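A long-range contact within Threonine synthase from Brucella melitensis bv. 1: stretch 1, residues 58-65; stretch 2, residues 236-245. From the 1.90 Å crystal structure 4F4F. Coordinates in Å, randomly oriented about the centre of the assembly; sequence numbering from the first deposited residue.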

# COMPACT_ATOMS: atom_id res chain seq x y z
N GLU A 58 -14.50 -7.01 12.93
CA GLU A 58 -14.70 -8.44 13.14
C GLU A 58 -14.22 -9.28 11.97
O GLU A 58 -13.66 -10.36 12.17
CB GLU A 58 -16.17 -8.73 13.42
CG GLU A 58 -16.65 -8.24 14.77
CD GLU A 58 -18.16 -8.32 14.88
OE1 GLU A 58 -18.89 -8.05 13.90
OE2 GLU A 58 -18.65 -8.64 15.95
N VAL A 59 -14.41 -8.80 10.74
CA VAL A 59 -13.94 -9.53 9.59
C VAL A 59 -12.41 -9.51 9.57
O VAL A 59 -11.78 -10.52 9.27
CB VAL A 59 -14.51 -8.96 8.28
CG1 VAL A 59 -13.86 -9.59 7.05
CG2 VAL A 59 -16.03 -9.17 8.22
N ALA A 60 -11.84 -8.36 9.88
CA ALA A 60 -10.39 -8.20 9.97
C ALA A 60 -9.78 -9.19 10.98
O ALA A 60 -8.79 -9.84 10.71
CB ALA A 60 -10.05 -6.75 10.34
N LEU A 61 -10.41 -9.37 12.12
CA LEU A 61 -9.88 -10.30 13.12
C LEU A 61 -9.94 -11.73 12.60
O LEU A 61 -8.97 -12.49 12.74
CB LEU A 61 -10.63 -10.13 14.43
CG LEU A 61 -10.37 -8.84 15.21
CD1 LEU A 61 -11.42 -8.68 16.29
CD2 LEU A 61 -8.98 -8.82 15.78
N ALA A 62 -11.04 -12.09 11.95
CA ALA A 62 -11.19 -13.42 11.36
C ALA A 62 -10.12 -13.66 10.30
O ALA A 62 -9.47 -14.72 10.31
CB ALA A 62 -12.60 -13.64 10.79
N VAL A 63 -9.92 -12.69 9.41
CA VAL A 63 -9.08 -12.87 8.21
C VAL A 63 -7.58 -12.79 8.55
O VAL A 63 -6.75 -13.55 8.02
CB VAL A 63 -9.59 -11.86 7.12
CG1 VAL A 63 -8.61 -11.57 6.00
CG2 VAL A 63 -10.93 -12.39 6.58
N LEU A 64 -7.22 -11.89 9.45
CA LEU A 64 -5.84 -11.63 9.79
C LEU A 64 -5.23 -12.50 10.90
O LEU A 64 -4.01 -12.77 10.86
CB LEU A 64 -5.63 -10.14 10.14
CG LEU A 64 -6.03 -9.17 9.04
CD1 LEU A 64 -5.75 -7.75 9.46
CD2 LEU A 64 -5.37 -9.48 7.69
N THR A 65 -6.02 -12.93 11.88
CA THR A 65 -5.47 -13.64 13.02
C THR A 65 -4.57 -14.84 12.64
O THR A 65 -3.50 -15.01 13.22
CB THR A 65 -6.60 -14.08 14.01
OG1 THR A 65 -7.16 -12.92 14.59
CG2 THR A 65 -6.10 -14.96 15.17
N VAL A 236 -5.75 -7.40 2.69
CA VAL A 236 -6.56 -8.59 2.39
C VAL A 236 -8.02 -8.39 2.86
O VAL A 236 -8.96 -8.82 2.19
CB VAL A 236 -5.95 -9.83 3.05
CG1 VAL A 236 -6.84 -11.07 2.80
CG2 VAL A 236 -4.54 -10.08 2.55
N VAL A 237 -8.19 -7.65 3.95
CA VAL A 237 -9.46 -7.56 4.61
C VAL A 237 -10.54 -6.96 3.70
O VAL A 237 -11.65 -7.49 3.63
CB VAL A 237 -9.36 -6.76 5.93
CG1 VAL A 237 -10.73 -6.65 6.58
CG2 VAL A 237 -8.38 -7.46 6.92
N TYR A 238 -10.25 -5.85 3.04
CA TYR A 238 -11.31 -5.16 2.33
C TYR A 238 -11.78 -5.91 1.08
O TYR A 238 -12.89 -5.68 0.59
CB TYR A 238 -11.02 -3.70 2.08
CG TYR A 238 -9.72 -3.41 1.42
CD1 TYR A 238 -9.52 -3.70 0.09
CD2 TYR A 238 -8.73 -2.72 2.10
CE1 TYR A 238 -8.30 -3.39 -0.52
CE2 TYR A 238 -7.54 -2.41 1.48
CZ TYR A 238 -7.33 -2.75 0.19
OH TYR A 238 -6.11 -2.40 -0.41
N TYR A 239 -10.97 -6.83 0.59
CA TYR A 239 -11.45 -7.75 -0.45
C TYR A 239 -12.55 -8.65 0.09
O TYR A 239 -13.61 -8.77 -0.51
CB TYR A 239 -10.33 -8.57 -1.04
CG TYR A 239 -9.38 -7.75 -1.82
CD1 TYR A 239 -9.60 -7.51 -3.17
CD2 TYR A 239 -8.25 -7.21 -1.23
CE1 TYR A 239 -8.72 -6.75 -3.90
CE2 TYR A 239 -7.38 -6.40 -1.95
CZ TYR A 239 -7.62 -6.21 -3.29
OH TYR A 239 -6.76 -5.48 -4.03
N PHE A 240 -12.35 -9.20 1.29
CA PHE A 240 -13.42 -9.91 1.96
C PHE A 240 -14.67 -9.07 2.25
O PHE A 240 -15.80 -9.49 1.96
CB PHE A 240 -12.93 -10.54 3.28
CG PHE A 240 -12.16 -11.85 3.08
CD1 PHE A 240 -10.81 -11.84 2.75
CD2 PHE A 240 -12.79 -13.06 3.26
CE1 PHE A 240 -10.11 -13.03 2.60
CE2 PHE A 240 -12.10 -14.24 3.07
CZ PHE A 240 -10.76 -14.23 2.75
N THR A 241 -14.50 -7.90 2.84
CA THR A 241 -15.67 -7.11 3.25
C THR A 241 -16.49 -6.64 2.02
O THR A 241 -17.72 -6.71 2.02
CB THR A 241 -15.30 -5.96 4.19
OG1 THR A 241 -14.41 -5.03 3.52
CG2 THR A 241 -14.66 -6.52 5.50
N ALA A 242 -15.81 -6.15 0.99
CA ALA A 242 -16.50 -5.79 -0.25
C ALA A 242 -17.22 -6.99 -0.87
O ALA A 242 -18.39 -6.89 -1.23
CB ALA A 242 -15.51 -5.20 -1.25
N ALA A 243 -16.55 -8.14 -0.96
CA ALA A 243 -17.13 -9.31 -1.59
C ALA A 243 -18.31 -9.82 -0.76
O ALA A 243 -19.33 -10.27 -1.32
CB ALA A 243 -16.09 -10.43 -1.80
N LEU A 244 -18.23 -9.72 0.56
CA LEU A 244 -19.35 -10.11 1.42
C LEU A 244 -20.57 -9.22 1.19
O LEU A 244 -21.71 -9.69 1.18
CB LEU A 244 -18.97 -10.05 2.90
CG LEU A 244 -18.07 -11.15 3.42
CD1 LEU A 244 -17.46 -10.72 4.80
CD2 LEU A 244 -18.87 -12.47 3.49
N SER A 245 -20.35 -7.93 0.95
CA SER A 245 -21.48 -7.03 0.69
C SER A 245 -22.21 -7.50 -0.58
O SER A 245 -23.42 -7.40 -0.65
CB SER A 245 -21.03 -5.56 0.53
OG SER A 245 -20.51 -5.03 1.75

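Every closest contact between the two helices pairs carbon with carbon. Their axes approach to 9.3 Å with 123° between their N-to-C directions, and no hydrogen bond crosses the gap; the backbone hydrogen bonds found run along each helix, as in Val-63 N to Val-59 O at 2.9 Å and Thr-241 N to Val-237 O at 3.0 Å. What remains for the interface is apolar packing, which buries 356 Å² summed over both sides. Three valines cover the most, Val-59, Val-63 and Val-237, and all three are buried in the assembly.

Val-237 is the first knob. Its CB points toward the other helix, and the side chain settles among Val-59, Ala-60, Val-63 and Leu-64. Ala-60 is the small wall of this hole: Val-237 CG2 comes to 3.7 Å from Ala-60 CA, and the CA atoms of Ala-60 and Val-237 lie just 5.5 Å apart, a closeness that a lone methyl readily permits. Leu-64 starts out sideways, but its end comes nearer, placing Leu-64 CG 3.6 Å from Val-237 CG2.

Val-59 returns the gesture, sitting among Val-237, Phe-240, Thr-241 and Leu-244. Val-59 CG1 lies 3.5 Å from Thr-241 CG2, and Val-59 CG2 is 4.0 Å from Leu-244 CD1. Thr-241, partly exposed, offers its methyl to this contact.

One turn on, Val-63 also points toward the other helix. Val-63 CG1 packs 3.7 Å from Val-236 CG1, and Val-63 CG2 stands over the face of Phe-240, 3.8 Å from the centroid of the Phe-240 ring and 11° off its normal, a CH-pi contact that gives a flat ring a well-fitted partner.

The rule is economical: beta-branched valines, all three with chi1 near 180°, supply compact two-pronged knobs, an alanine marks the closest backbone approach, and larger apolar side chains help line the holes.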